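Local atomic coordinates of transcriptional protein SWT1 (PDB entry 4PQZ), a protein that has RNA endonuclease activity, interacts with the TREX complex and RNA polymerase II and probably activates transcription, with its C-terminal HEPN-like domain in this chain. Residues N41-V46 / S117-L122; D55-K60 / S141-E146; V135-F140 / K153-W158. One frame throughout, in Å; residues are numbered along the deposited sequence.

Contact 1 (N41-V46 / S117-L122); sequences NVFEQV and SKPTNL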
loop_
_atom_site.group_PDB
_atom_site.type_symbol
_atom_site.label_atom_id
_atom_site.label_comp_id
_atom_site.label_asym_id
_atom_site.label_seq_id
_atom_site.Cartn_x
_atom_site.Cartn_y
_atom_site.Cartn_z
ATOM N N ASN A 41 -13.605 -4.860 -0.586
ATOM C CA ASN A 41 -12.745 -6.020 -0.834
ATOM C C ASN A 41 -11.327 -5.653 -1.299
ATOM O O ASN A 41 -10.340 -6.174 -0.779
ATOM C CB ASN A 41 -13.412 -6.952 -1.850
ATOM C CG ASN A 41 -12.866 -8.359 -1.803
ATOM O OD1 ASN A 41 -12.061 -8.695 -0.936
ATOM N ND2 ASN A 41 -13.312 -9.198 -2.732
ATOM N N VAL A 42 -11.230 -4.764 -2.284
ATOM C CA VAL A 42 -9.939 -4.238 -2.727
ATOM C C VAL A 42 -9.317 -3.340 -1.660
ATOM O O VAL A 42 -8.169 -3.532 -1.267
ATOM C CB VAL A 42 -10.086 -3.429 -4.030
ATOM C CG1 VAL A 42 -8.765 -2.749 -4.408
ATOM C CG2 VAL A 42 -10.619 -4.325 -5.157
ATOM N N PHE A 43 -10.096 -2.363 -1.199
ATOM C CA PHE A 43 -9.662 -1.399 -0.182
ATOM C C PHE A 43 -9.069 -2.081 1.052
ATOM O O PHE A 43 -7.953 -1.757 1.464
ATOM C CB PHE A 43 -10.828 -0.472 0.205
ATOM C CG PHE A 43 -10.512 0.496 1.323
ATOM C CD1 PHE A 43 -9.580 1.501 1.148
ATOM C CD2 PHE A 43 -11.173 0.409 2.540
ATOM C CE1 PHE A 43 -9.289 2.389 2.176
ATOM C CE2 PHE A 43 -10.892 1.293 3.578
ATOM C CZ PHE A 43 -9.952 2.284 3.395
ATOM N N GLU A 44 -9.796 -3.041 1.621
ATOM C CA GLU A 44 -9.334 -3.712 2.832
ATOM C C GLU A 44 -8.156 -4.655 2.581
ATOM O O GLU A 44 -7.341 -4.883 3.476
ATOM C CB GLU A 44 -10.482 -4.441 3.542
ATOM C CG GLU A 44 -11.552 -3.507 4.120
ATOM C CD GLU A 44 -11.088 -2.699 5.333
ATOM O OE1 GLU A 44 -10.254 -3.211 6.111
ATOM O OE2 GLU A 44 -11.562 -1.550 5.511
ATOM N N GLN A 45 -8.056 -5.196 1.370
ATOM C CA GLN A 45 -6.910 -6.040 1.032
ATOM C C GLN A 45 -5.664 -5.217 0.708
ATOM O O GLN A 45 -4.565 -5.548 1.160
ATOM C CB GLN A 45 -7.236 -7.001 -0.109
ATOM C CG GLN A 45 -8.026 -8.239 0.323
ATOM C CD GLN A 45 -8.508 -9.056 -0.863
ATOM O OE1 GLN A 45 -8.032 -8.885 -1.988
ATOM N NE2 GLN A 45 -9.463 -9.944 -0.619
ATOM N N VAL A 46 -5.837 -4.151 -0.072
ATOM C CA VAL A 46 -4.762 -3.181 -0.307
ATOM C C VAL A 46 -4.173 -2.669 1.018
ATOM O O VAL A 46 -2.951 -2.648 1.188
ATOM C CB VAL A 46 -5.243 -1.985 -1.152
ATOM C CG1 VAL A 46 -4.187 -0.889 -1.177
ATOM C CG2 VAL A 46 -5.590 -2.446 -2.564
ATOM N N SER A 117 -8.776 6.501 1.331
ATOM C CA SER A 117 -10.083 6.039 1.795
ATOM C C SER A 117 -10.783 5.117 0.804
ATOM O O SER A 117 -10.305 4.911 -0.319
ATOM C CB SER A 117 -10.988 7.230 2.167
ATOM O OG SER A 117 -10.993 8.238 1.166
ATOM N N LYS A 118 -11.910 4.556 1.237
ATOM C CA LYS A 118 -12.672 3.611 0.426
ATOM C C LYS A 118 -13.301 4.300 -0.774
ATOM O O LYS A 118 -14.036 5.278 -0.615
ATOM C CB LYS A 118 -13.760 2.930 1.254
ATOM C CG LYS A 118 -14.327 1.682 0.582
ATOM C CD LYS A 118 -15.521 1.105 1.339
ATOM C CE LYS A 118 -16.833 1.493 0.666
ATOM N NZ LYS A 118 -17.831 0.381 0.720
ATOM N N PRO A 119 -12.998 3.800 -1.985
ATOM C CA PRO A 119 -13.552 4.355 -3.223
ATOM C C PRO A 119 -15.085 4.319 -3.272
ATOM O O PRO A 119 -15.696 3.282 -2.989
ATOM C CB PRO A 119 -12.955 3.443 -4.297
ATOM C CG PRO A 119 -11.684 2.966 -3.711
ATOM C CD PRO A 119 -11.988 2.761 -2.262
ATOM N N THR A 120 -15.689 5.451 -3.630
ATOM C CA THR A 120 -17.144 5.559 -3.726
ATOM C C THR A 120 -17.649 5.518 -5.169
ATOM O O THR A 120 -18.854 5.458 -5.405
ATOM C CB THR A 120 -17.678 6.835 -3.033
ATOM O OG1 THR A 120 -17.111 8.001 -3.649
ATOM C CG2 THR A 120 -17.327 6.819 -1.555
ATOM N N ASN A 121 -16.728 5.547 -6.130
ATOM C CA ASN A 121 -17.088 5.390 -7.544
ATOM C C ASN A 121 -16.042 4.595 -8.328
ATOM O O ASN A 121 -14.963 4.304 -7.806
ATOM C CB ASN A 121 -17.358 6.746 -8.208
ATOM C CG ASN A 121 -16.175 7.697 -8.123
ATOM O OD1 ASN A 121 -15.152 7.485 -8.761
ATOM N ND2 ASN A 121 -16.327 8.766 -7.347
ATOM N N LEU A 122 -16.359 4.244 -9.573
ATOM C CA LEU A 122 -15.487 3.360 -10.352
ATOM C C LEU A 122 -14.178 4.033 -10.726
ATOM O O LEU A 122 -13.113 3.412 -10.680
ATOM C CB LEU A 122 -16.187 2.826 -11.617
ATOM C CG LEU A 122 -15.357 1.794 -12.408
ATOM C CD1 LEU A 122 -15.117 0.534 -11.575
ATOM C CD2 LEU A 122 -15.976 1.437 -13.777
#

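Contact 2 (D55-K60 / S141-E146); sequences DHTLRK and SKFTNE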
loop_
_atom_site.group_PDB
_atom_site.type_symbol
_atom_site.label_atom_id
_atom_site.label_comp_id
_atom_site.label_asym_id
_atom_site.label_seq_id
_atom_site.Cartn_x
_atom_site.Cartn_y
_atom_site.Cartn_z
ATOM N N ASP A 55 5.376 -3.128 7.877
ATOM C CA ASP A 55 5.776 -3.959 9.026
ATOM C C ASP A 55 7.054 -4.744 8.761
ATOM O O ASP A 55 7.987 -4.719 9.552
ATOM C CB ASP A 55 4.649 -4.942 9.401
ATOM C CG ASP A 55 4.949 -5.746 10.692
ATOM O OD1 ASP A 55 4.666 -5.254 11.806
ATOM O OD2 ASP A 55 5.451 -6.882 10.594
ATOM N N HIS A 56 7.085 -5.435 7.629
ATOM C CA HIS A 56 8.165 -6.361 7.296
ATOM C C HIS A 56 9.492 -5.638 7.058
ATOM O O HIS A 56 10.564 -6.095 7.468
ATOM C CB HIS A 56 7.778 -7.198 6.055
ATOM C CG HIS A 56 8.491 -8.507 5.974
ATOM N ND1 HIS A 56 9.603 -8.709 5.176
ATOM C CD2 HIS A 56 8.262 -9.686 6.597
ATOM C CE1 HIS A 56 10.019 -9.950 5.310
ATOM N NE2 HIS A 56 9.221 -10.571 6.170
ATOM N N THR A 57 9.401 -4.510 6.377
ATOM C CA THR A 57 10.568 -3.710 6.054
ATOM C C THR A 57 11.148 -3.043 7.330
ATOM O O THR A 57 12.362 -3.036 7.539
ATOM C CB THR A 57 10.207 -2.696 4.941
ATOM O OG1 THR A 57 10.296 -3.327 3.652
ATOM C CG2 THR A 57 11.102 -1.434 4.985
ATOM N N LEU A 58 10.273 -2.532 8.194
ATOM C CA LEU A 58 10.705 -1.872 9.426
ATOM C C LEU A 58 11.336 -2.848 10.417
ATOM O O LEU A 58 12.388 -2.569 10.997
ATOM C CB LEU A 58 9.543 -1.132 10.086
ATOM C CG LEU A 58 9.366 0.358 9.754
ATOM C CD1 LEU A 58 10.681 1.016 9.561
ATOM C CD2 LEU A 58 8.702 0.516 8.508
ATOM N N ARG A 59 10.683 -3.992 10.601
ATOM C CA ARG A 59 11.193 -5.048 11.456
ATOM C C ARG A 59 12.539 -5.592 10.966
ATOM O O ARG A 59 13.392 -5.970 11.767
ATOM C CB ARG A 59 10.168 -6.173 11.571
ATOM C CG ARG A 59 8.973 -5.832 12.450
ATOM C CD ARG A 59 8.086 -7.061 12.603
ATOM N NE ARG A 59 6.902 -6.823 13.425
ATOM C CZ ARG A 59 6.872 -6.954 14.750
ATOM N NH1 ARG A 59 7.972 -7.306 15.413
ATOM N NH2 ARG A 59 5.745 -6.720 15.416
ATOM N N LYS A 60 12.733 -5.626 9.656
ATOM C CA LYS A 60 14.008 -6.076 9.090
ATOM C C LYS A 60 15.140 -5.049 9.243
ATOM O O LYS A 60 16.284 -5.409 9.553
ATOM C CB LYS A 60 13.853 -6.502 7.623
ATOM C CG LYS A 60 15.143 -7.044 7.010
ATOM C CD LYS A 60 14.872 -7.958 5.816
ATOM C CE LYS A 60 16.163 -8.614 5.344
ATOM N NZ LYS A 60 16.960 -9.154 6.493
ATOM N N SER A 141 10.006 -4.684 -3.375
ATOM C CA SER A 141 11.148 -4.842 -4.281
ATOM C C SER A 141 12.362 -5.589 -3.687
ATOM O O SER A 141 13.245 -6.035 -4.429
ATOM C CB SER A 141 11.583 -3.489 -4.860
ATOM O OG SER A 141 12.236 -2.691 -3.880
ATOM N N LYS A 142 12.406 -5.729 -2.369
ATOM C CA LYS A 142 13.489 -6.477 -1.747
ATOM C C LYS A 142 12.965 -7.671 -0.977
ATOM O O LYS A 142 13.704 -8.301 -0.228
ATOM C CB LYS A 142 14.330 -5.580 -0.832
ATOM C CG LYS A 142 14.973 -4.400 -1.564
ATOM C CD LYS A 142 15.971 -3.712 -0.660
ATOM C CE LYS A 142 17.306 -3.501 -1.350
ATOM N NZ LYS A 142 18.372 -3.203 -0.342
ATOM N N PHE A 143 11.687 -7.985 -1.169
ATOM C CA PHE A 143 11.106 -9.158 -0.533
ATOM C C PHE A 143 11.539 -10.429 -1.281
ATOM O O PHE A 143 12.256 -10.373 -2.294
ATOM C CB PHE A 143 9.578 -9.052 -0.462
ATOM C CG PHE A 143 9.076 -8.024 0.521
ATOM C CD1 PHE A 143 9.963 -7.238 1.262
ATOM C CD2 PHE A 143 7.708 -7.846 0.714
ATOM C CE1 PHE A 143 9.489 -6.272 2.170
ATOM C CE2 PHE A 143 7.224 -6.887 1.634
ATOM C CZ PHE A 143 8.116 -6.095 2.356
ATOM N N THR A 144 11.114 -11.577 -0.786
ATOM C CA THR A 144 11.470 -12.830 -1.455
ATOM C C THR A 144 10.665 -13.031 -2.748
ATOM O O THR A 144 9.616 -12.403 -2.946
ATOM C CB THR A 144 11.289 -14.023 -0.527
ATOM O OG1 THR A 144 9.900 -14.363 -0.441
ATOM C CG2 THR A 144 11.836 -13.686 0.876
ATOM N N ASN A 145 11.174 -13.882 -3.636
ATOM C CA ASN A 145 10.494 -14.174 -4.899
ATOM C C ASN A 145 9.069 -14.668 -4.642
ATOM O O ASN A 145 8.125 -14.318 -5.359
ATOM C CB ASN A 145 11.297 -15.200 -5.707
ATOM C CG ASN A 145 10.739 -15.417 -7.115
ATOM O OD1 ASN A 145 9.944 -16.334 -7.346
ATOM N ND2 ASN A 145 11.156 -14.573 -8.060
ATOM N N GLU A 146 8.928 -15.448 -3.579
ATOM C CA GLU A 146 7.642 -15.971 -3.123
ATOM C C GLU A 146 6.628 -14.882 -2.773
ATOM O O GLU A 146 5.460 -14.939 -3.192
ATOM C CB GLU A 146 7.871 -16.803 -1.879
ATOM C CG GLU A 146 6.729 -17.705 -1.548
ATOM C CD GLU A 146 7.221 -18.990 -0.941
ATOM O OE1 GLU A 146 7.475 -18.990 0.282
ATOM O OE2 GLU A 146 7.380 -19.985 -1.687
#

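Contact 3 (V135-F140 / K153-W158); sequences VLHFLF and KQIHEW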
loop_
_atom_site.group_PDB
_atom_site.type_symbol
_atom_site.label_atom_id
_atom_site.label_comp_id
_atom_site.label_asym_id
_atom_site.label_seq_id
_atom_site.Cartn_x
_atom_site.Cartn_y
_atom_site.Cartn_z
ATOM N N VAL A 135 2.847 1.231 -6.301
ATOM C CA VAL A 135 3.539 1.445 -5.020
ATOM C C VAL A 135 3.909 0.143 -4.282
ATOM O O VAL A 135 5.040 -0.010 -3.803
ATOM C CB VAL A 135 2.710 2.360 -4.084
ATOM C CG1 VAL A 135 3.230 2.327 -2.655
ATOM C CG2 VAL A 135 2.691 3.788 -4.619
ATOM N N LEU A 136 2.963 -0.793 -4.192
ATOM C CA LEU A 136 3.244 -2.091 -3.585
ATOM C C LEU A 136 4.405 -2.824 -4.251
ATOM O O LEU A 136 5.168 -3.520 -3.589
ATOM C CB LEU A 136 1.998 -2.962 -3.546
ATOM C CG LEU A 136 0.980 -2.506 -2.498
ATOM C CD1 LEU A 136 -0.359 -3.239 -2.646
ATOM C CD2 LEU A 136 1.546 -2.614 -1.084
ATOM N N HIS A 137 4.537 -2.658 -5.557
ATOM C CA HIS A 137 5.691 -3.169 -6.276
ATOM C C HIS A 137 7.019 -2.705 -5.684
ATOM O O HIS A 137 7.884 -3.524 -5.389
ATOM C CB HIS A 137 5.606 -2.802 -7.760
ATOM C CG HIS A 137 4.695 -3.696 -8.543
ATOM N ND1 HIS A 137 4.166 -3.345 -9.769
ATOM C CD2 HIS A 137 4.224 -4.937 -8.278
ATOM C CE1 HIS A 137 3.409 -4.324 -10.217
ATOM N NE2 HIS A 137 3.420 -5.304 -9.326
ATOM N N PHE A 138 7.178 -1.394 -5.514
ATOM C CA PHE A 138 8.396 -0.835 -4.919
ATOM C C PHE A 138 8.582 -1.277 -3.467
ATOM O O PHE A 138 9.691 -1.609 -3.057
ATOM C CB PHE A 138 8.413 0.698 -5.041
ATOM C CG PHE A 138 8.379 1.184 -6.476
ATOM C CD1 PHE A 138 9.456 0.945 -7.313
ATOM C CD2 PHE A 138 7.269 1.857 -6.981
ATOM C CE1 PHE A 138 9.431 1.360 -8.648
ATOM C CE2 PHE A 138 7.230 2.279 -8.305
ATOM C CZ PHE A 138 8.315 2.031 -9.146
ATOM N N LEU A 139 7.486 -1.315 -2.713
ATOM C CA LEU A 139 7.521 -1.751 -1.320
ATOM C C LEU A 139 7.823 -3.244 -1.171
ATOM O O LEU A 139 8.211 -3.683 -0.088
ATOM C CB LEU A 139 6.219 -1.405 -0.584
ATOM C CG LEU A 139 5.787 0.058 -0.413
ATOM C CD1 LEU A 139 4.408 0.095 0.243
ATOM C CD2 LEU A 139 6.785 0.859 0.392
ATOM N N PHE A 140 7.650 -4.016 -2.248
ATOM C CA PHE A 140 7.989 -5.453 -2.238
ATOM C C PHE A 140 9.353 -5.734 -2.874
ATOM O O PHE A 140 9.805 -6.879 -2.898
ATOM C CB PHE A 140 6.917 -6.288 -2.971
ATOM C CG PHE A 140 5.786 -6.763 -2.082
ATOM C CD1 PHE A 140 4.993 -5.856 -1.393
ATOM C CD2 PHE A 140 5.516 -8.119 -1.945
ATOM C CE1 PHE A 140 3.961 -6.288 -0.582
ATOM C CE2 PHE A 140 4.476 -8.560 -1.128
ATOM C CZ PHE A 140 3.695 -7.635 -0.453
ATOM N N LYS A 153 -0.384 -12.307 -7.727
ATOM C CA LYS A 153 -1.629 -13.046 -7.616
ATOM C C LYS A 153 -2.748 -12.188 -7.025
ATOM O O LYS A 153 -3.892 -12.248 -7.464
ATOM C CB LYS A 153 -1.418 -14.307 -6.774
ATOM C CG LYS A 153 -2.694 -15.029 -6.406
ATOM C CD LYS A 153 -2.450 -16.080 -5.333
ATOM C CE LYS A 153 -3.733 -16.388 -4.560
ATOM N NZ LYS A 153 -4.875 -16.790 -5.438
ATOM N N GLN A 154 -2.411 -11.381 -6.031
ATOM C CA GLN A 154 -3.408 -10.558 -5.358
ATOM C C GLN A 154 -3.849 -9.375 -6.231
ATOM O O GLN A 154 -5.028 -9.010 -6.257
ATOM C CB GLN A 154 -2.861 -10.075 -4.019
ATOM C CG GLN A 154 -3.844 -10.168 -2.871
ATOM C CD GLN A 154 -3.203 -9.797 -1.553
ATOM O OE1 GLN A 154 -1.984 -9.903 -1.391
ATOM N NE2 GLN A 154 -4.018 -9.349 -0.602
ATOM N N ILE A 155 -2.885 -8.799 -6.948
ATOM C CA ILE A 155 -3.097 -7.718 -7.918
ATOM C C ILE A 155 -4.008 -8.165 -9.072
ATOM O O ILE A 155 -4.879 -7.412 -9.514
ATOM C CB ILE A 155 -1.727 -7.199 -8.480
ATOM C CG1 ILE A 155 -0.957 -6.398 -7.414
ATOM C CG2 ILE A 155 -1.913 -6.388 -9.757
ATOM C CD1 ILE A 155 0.417 -5.861 -7.881
ATOM N N HIS A 156 -3.806 -9.391 -9.544
ATOM C CA HIS A 156 -4.619 -9.951 -10.628
ATOM C C HIS A 156 -6.080 -10.053 -10.192
ATOM O O HIS A 156 -6.980 -9.601 -10.902
ATOM C CB HIS A 156 -4.091 -11.324 -11.070
ATOM C CG HIS A 156 -4.947 -11.999 -12.106
ATOM N ND1 HIS A 156 -4.764 -11.822 -13.464
ATOM C CD2 HIS A 156 -5.997 -12.850 -11.980
ATOM C CE1 HIS A 156 -5.657 -12.532 -14.124
ATOM N NE2 HIS A 156 -6.422 -13.164 -13.248
ATOM N N GLU A 157 -6.306 -10.620 -9.010
ATOM C CA GLU A 157 -7.651 -10.679 -8.442
ATOM C C GLU A 157 -8.302 -9.297 -8.280
ATOM O O GLU A 157 -9.508 -9.148 -8.483
ATOM C CB GLU A 157 -7.638 -11.406 -7.097
ATOM C CG GLU A 157 -7.027 -12.786 -7.133
ATOM C CD GLU A 157 -7.181 -13.502 -5.810
ATOM O OE1 GLU A 157 -8.253 -13.351 -5.184
ATOM O OE2 GLU A 157 -6.233 -14.203 -5.391
ATOM N N TRP A 158 -7.512 -8.289 -7.916
ATOM C CA TRP A 158 -8.043 -6.937 -7.780
ATOM C C TRP A 158 -8.516 -6.391 -9.113
ATOM O O TRP A 158 -9.639 -5.891 -9.214
ATOM C CB TRP A 158 -7.004 -5.983 -7.201
ATOM C CG TRP A 158 -6.621 -6.279 -5.786
ATOM C CD1 TRP A 158 -7.333 -7.008 -4.868
ATOM C CD2 TRP A 158 -5.423 -5.860 -5.128
ATOM N NE1 TRP A 158 -6.644 -7.063 -3.676
ATOM C CE2 TRP A 158 -5.471 -6.366 -3.810
ATOM C CE3 TRP A 158 -4.312 -5.106 -5.523
ATOM C CZ2 TRP A 158 -4.449 -6.139 -2.887
ATOM C CZ3 TRP A 158 -3.301 -4.877 -4.605
ATOM C CH2 TRP A 158 -3.375 -5.393 -3.304
#

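Contact 1 (N41-V46 / S117-L122)
F43 reaches from one turn of a helix to the peptide that joins S117 to K118, and it is the residue of 41-46 that makes this contact. Its CB already touches the loop, lying 4.2 Å from CD of P119. From there chi1 of 176° sets CG anti to the backbone N, carrying the ring out from the helix until CG comes 3.9 Å from CA of K118. The two ring borders then part company. On one, CD2 meets the aliphatic start of the lysine, with CB of K118 3.8 Å away; on the other, CD1 of F43 lies 3.8 Å from both O of S117 and CA of K118. Farther out, CE1 of F43 makes the shortest approach, 3.4 Å to C of S117. CZ at the tip ends near N of K118.

The chain here belongs to the HEPN-like, all-helical C-terminal domain of SWT1. Segment 41-46 is part of the long helix 35-62, and the irregular connection between helices 113-116 and 122-139 packs against it with its first part, S117 to P119; K118 also touches D36 and S39.

One ring face is covered by K118, whose N stands 3.5 Å above the plane toward the rim. A CH-pi contact adds to this cover, because CB of K118 sits 4.0 Å from the F43 ring centroid and only 17° off the ring normal. The lysine chain crosses the phenylalanine at about a right angle, and bends at chi3 and chi4 carry NZ away from the ring. The hydroxyl of S117 is bound to O of T113, while P119 rests against L125 and F128 of helix 122-139.

Contact 2 (D55-K60 / S141-E146)
H56 and T57 both meet the ring of F143, which projects from the loop before helix 145-163 onto the side of helix 35-62. The aromatic part is an edge-to-face pair: the histidine presents its edge to the phenylalanine face, with centroids 5.0 Å apart and planes at 69°. ND1 of H56 is the histidine ring atom that comes down on F143, 3.9 Å from CE1 of F143 and offset toward the rim of the ring. CB of H56 adds an aliphatic touch to CZ of F143. Chi1 of -71° turns CG of F143 anti to its own carbonyl carbon, which aims the ring at the helix although its CB does not point there.

Van der Waals contact with a hydroxyl supplies the second element. OG1 of T57 lies 3.4 Å from CE1 of F143, at the ring edge and near its plane, so T57 and H56 meet the same ring in different ways, one at the rim and one over a face. The side chains of T57 and F143 cross at about a right angle. No hydrogen bond links the two segments.

Ionic contact stays within the helix, where R59 and D55 lie one turn apart. NE of R59 bonds to OD1 of D55 at 3.2 Å with an N-H...O angle of 158°, approaching on the syn side; its bond to OD2 is weak. D55 OD1 is also hydrogen-bonded to the hydroxyl of Y71, so this oxygen has two partners.

F143 meets F140 as well, and H56 meets F52, extending the aromatic contacts along the chain. The arrangement is the connection between helices 122-139 and 145-163 of a HEPN-like all-helical domain, with T144 as the N-cap of the second helix, its OG1 accepting from N of E147, and F143 packed on helix 35-62.

Contact 3 (V135-F140 / K153-W158)
L136 and W158 meet in the buried part of this contact between helices 122-139 and 145-163. CD1 of L136 meets the indole of W158 at its edge and in its plane, 3.8 Å from CH2 and 3.9 Å from CZ3. The leucine therefore abuts the six-membered end of the ring and does not lie over a face; the two side chains cross at about a right angle. Chi1 of -66° places CG of W158 anti to the carbonyl carbon and beside the backbone N, and one indole face consequently lies against its own helix, with O of Q154 3.2 Å above the W158 plane toward the rim. Helix 35-62 adds V46 against W158 and T49 against L136.

I155 is buried too, but its partner H137 stands at the partly exposed margin, and the shortest approach of the contact is here. The CG1 branch of I155 extends toward the histidine, bringing CD1 to within 3.4 Å of NE2 of H137. That methyl is the one isoleucine atom near the imidazole; CD2 of H137 is 3.9 Å from CD1 of I155, and the approach is oblique to the ring. On helix 145-163 the solvent side is marked by the exposed K153, whose NZ bridges to OE2 of E157 at 2.9 Å, meeting the oxygen on its anti side.

Across the two segments there is no hydrogen bond or salt bridge. The chemistry thus implies that they are held by van der Waals contact of methyls with ring atoms, while the polar ring atoms find partners beyond the pair: NE2 of H137 bonds to OE2 of E152, just ahead of 153-158, and NE1 of W158 to OE1 of Q45 on helix 35-62.

How the contacts relate
From the N terminus, helix 35-62 enters contact 1 first and contact 2 farther along, with contact centres about 24 Å apart on opposite sides of the chain's centre. Contact 1 closes when the chain returns at 117-122, tying the loop before helix 122-139 to helix 35-62. Contact 3 opens at 135-140, and contact 2 closes at 141-146, tying the loop before helix 145-163 to helix 35-62; contacts 1 and 2 therefore cross. Contact 3 closes last, at 153-158, closing the hairpin of helices 122-139 and 145-163; it crosses contact 2 but follows contact 1 in series. Contacts 1 and 3 touch through Q45 and W158, contacts 2 and 3 through T57 and L139.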